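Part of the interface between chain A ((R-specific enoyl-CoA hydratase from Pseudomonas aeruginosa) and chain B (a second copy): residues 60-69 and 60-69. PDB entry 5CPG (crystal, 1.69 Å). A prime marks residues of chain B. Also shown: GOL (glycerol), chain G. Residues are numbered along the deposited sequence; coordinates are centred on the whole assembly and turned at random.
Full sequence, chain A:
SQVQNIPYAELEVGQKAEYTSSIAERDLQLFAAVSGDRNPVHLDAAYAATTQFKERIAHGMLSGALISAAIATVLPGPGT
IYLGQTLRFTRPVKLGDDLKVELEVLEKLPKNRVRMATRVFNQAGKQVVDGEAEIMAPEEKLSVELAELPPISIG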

# COMPACT_ATOMS: atom_id res chain seq x y z
N GLY A 60 5.22 -5.79 4.12
CA GLY A 60 6.09 -4.72 3.66
C GLY A 60 5.34 -3.52 3.16
O GLY A 60 5.74 -2.38 3.43
N MET A 61 4.24 -3.76 2.45
CA MET A 61 3.50 -2.68 1.83
C MET A 61 2.68 -1.84 2.83
O MET A 61 2.10 -0.84 2.43
CB MET A 61 2.59 -3.25 0.73
CG MET A 61 1.82 -2.26 -0.12
SD MET A 61 2.88 -1.09 -0.98
CE MET A 61 3.58 -2.16 -2.23
N LEU A 62 2.61 -2.26 4.10
CA LEU A 62 2.03 -1.39 5.13
C LEU A 62 2.75 -0.02 5.11
O LEU A 62 2.11 1.04 5.26
CB LEU A 62 2.10 -2.04 6.52
CG LEU A 62 1.58 -1.18 7.70
CD1 LEU A 62 0.10 -0.87 7.53
CD2 LEU A 62 1.83 -1.89 9.03
N SER A 63 4.06 0.01 4.86
CA SER A 63 4.72 1.30 4.79
C SER A 63 4.25 2.16 3.62
O SER A 63 4.24 3.38 3.74
CB SER A 63 6.23 1.13 4.69
OG SER A 63 6.75 0.68 5.92
N GLY A 64 3.87 1.53 2.49
CA GLY A 64 3.34 2.31 1.37
C GLY A 64 2.03 2.94 1.78
O GLY A 64 1.75 4.06 1.46
N ALA A 65 1.21 2.19 2.51
CA ALA A 65 -0.01 2.75 3.03
C ALA A 65 0.23 3.97 3.94
O ALA A 65 -0.45 5.00 3.80
CB ALA A 65 -0.80 1.66 3.80
N LEU A 66 1.17 3.86 4.86
CA LEU A 66 1.46 4.96 5.79
C LEU A 66 2.01 6.17 5.05
O LEU A 66 1.60 7.28 5.32
CB LEU A 66 2.47 4.48 6.86
CG LEU A 66 1.89 3.37 7.74
CD1 LEU A 66 2.97 2.86 8.67
CD2 LEU A 66 0.69 3.93 8.55
N ILE A 67 2.92 5.94 4.09
CA ILE A 67 3.44 7.02 3.26
C ILE A 67 2.30 7.76 2.56
O ILE A 67 2.27 8.99 2.54
CB ILE A 67 4.44 6.49 2.22
CG1 ILE A 67 5.76 6.16 2.92
CG2 ILE A 67 4.67 7.50 1.10
CD1 ILE A 67 6.75 5.29 2.07
N SER A 68 1.36 7.00 1.98
CA SER A 68 0.30 7.66 1.20
C SER A 68 -0.56 8.50 2.11
O SER A 68 -1.02 9.58 1.70
CB SER A 68 -0.57 6.64 0.45
OG SER A 68 -1.32 5.85 1.34
N ALA A 69 -0.79 8.04 3.34
CA ALA A 69 -1.63 8.82 4.27
C ALA A 69 -0.87 10.09 4.74
O ALA A 69 -1.49 11.15 4.94
CB ALA A 69 -2.06 7.96 5.47
N GLY B 60 -5.49 5.60 -3.87
CA GLY B 60 -4.57 5.11 -4.88
C GLY B 60 -3.76 3.92 -4.41
O GLY B 60 -3.59 2.93 -5.15
N MET B 61 -3.28 3.99 -3.16
CA MET B 61 -2.41 2.98 -2.60
C MET B 61 -3.12 1.67 -2.30
O MET B 61 -2.46 0.66 -2.03
CB MET B 61 -1.71 3.54 -1.35
CG MET B 61 -0.61 2.69 -0.76
SD MET B 61 0.69 2.18 -1.94
CE MET B 61 1.44 3.76 -2.31
N LEU B 62 -4.45 1.64 -2.40
CA LEU B 62 -5.15 0.35 -2.25
C LEU B 62 -4.68 -0.62 -3.33
O LEU B 62 -4.52 -1.81 -3.07
CB LEU B 62 -6.67 0.55 -2.30
CG LEU B 62 -7.50 -0.75 -2.35
CD1 LEU B 62 -7.24 -1.61 -1.11
CD2 LEU B 62 -9.01 -0.45 -2.54
N SER B 63 -4.41 -0.11 -4.54
CA SER B 63 -3.83 -0.96 -5.62
C SER B 63 -2.46 -1.48 -5.25
O SER B 63 -2.14 -2.62 -5.58
CB SER B 63 -3.74 -0.22 -6.96
OG SER B 63 -5.05 -0.02 -7.49
N GLY B 64 -1.66 -0.68 -4.55
CA GLY B 64 -0.38 -1.15 -4.04
C GLY B 64 -0.57 -2.34 -3.08
O GLY B 64 0.16 -3.36 -3.14
N ALA B 65 -1.59 -2.26 -2.21
CA ALA B 65 -1.85 -3.37 -1.29
C ALA B 65 -2.25 -4.62 -2.07
O ALA B 65 -1.80 -5.73 -1.80
CB ALA B 65 -2.97 -2.97 -0.29
N LEU B 66 -3.13 -4.46 -3.07
CA LEU B 66 -3.57 -5.62 -3.83
C LEU B 66 -2.40 -6.26 -4.61
O LEU B 66 -2.29 -7.50 -4.62
CB LEU B 66 -4.69 -5.24 -4.79
CG LEU B 66 -5.96 -4.78 -4.10
CD1 LEU B 66 -6.87 -4.24 -5.24
CD2 LEU B 66 -6.62 -5.94 -3.29
N ILE B 67 -1.54 -5.45 -5.24
CA ILE B 67 -0.34 -5.97 -5.94
C ILE B 67 0.49 -6.76 -4.95
O ILE B 67 0.95 -7.88 -5.24
CB ILE B 67 0.51 -4.80 -6.56
CG1 ILE B 67 -0.23 -4.23 -7.76
CG2 ILE B 67 1.92 -5.28 -6.99
CD1 ILE B 67 0.34 -2.87 -8.24
N SER B 68 0.68 -6.20 -3.75
CA SER B 68 1.58 -6.84 -2.81
C SER B 68 1.00 -8.23 -2.43
O SER B 68 1.76 -9.22 -2.34
CB SER B 68 1.83 -5.93 -1.58
OG SER B 68 0.75 -5.95 -0.67
N ALA B 69 -0.32 -8.33 -2.27
CA ALA B 69 -0.94 -9.62 -1.95
C ALA B 69 -0.83 -10.60 -3.12
O ALA B 69 -0.69 -11.82 -2.91
CB ALA B 69 -2.41 -9.46 -1.58
C1 GOL G . -2.83 9.55 -1.31
O1 GOL G . -1.67 10.37 -1.35
C2 GOL G . -3.74 9.82 -2.50
O2 GOL G . -4.30 11.12 -2.43
C3 GOL G . -4.85 8.77 -2.71
O3 GOL G . -5.17 8.84 -4.08

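The contact between the two copies is built around Met61 and Met61′, which together account for 170 of the 280 Å² buried between the stretches. Each methionine directs its CA-to-CB bond toward the partner chain and lies against the helix there; the CA of Met61 is 6.2 Å from that of Ala65′, and the CA of Ala65 is 6.1 Å from that of Met61′. The two side chains adopt the same t, p, p rotamer and meet at their sulfur atoms, with Met61 SD 4.1 Å from Met61′ SD, an apolar contact at van der Waals range.

Around this pair the interactions repeat almost exactly in the two directions. Met61 CG lies 3.6 Å from Gly64′ O, and Gly64 O lies 3.5 Å from Met61′ CG; the methionines thus pack on helix backbone as well as on each other. The absence of a side chain at position 64 makes room for this arrangement. An ideal CB on Gly64 would point toward the other stretch, coming within 3.3 Å of Met61′ SD, but the more severe obstacle would be its own chain, with Met61 SD only 2.8 Å away. On Gly64′ the corresponding clash would be with Met61′ SD, at 2.6 Å.

Ser68 and Ser68′ contribute the next largest areas, 26 and 29 Å². Ser68 OG approaches Met61′ CB to 3.6 Å, and Ser68′ OG approaches Met61 CB to the same distance. These are packing contacts, since CB is an aliphatic carbon that offers no acceptor; each hydroxyl donates its hydrogen bond within its own helix: Ser68 OG to Ala65 O at 2.7 Å, and Ser68′ OG to Ala65′ O at 2.8 Å. In both cases the p rotamer folds the hydroxyl back onto the preceding turn. No hydrogen bond crosses between the stretches, and their association here rests on close packing.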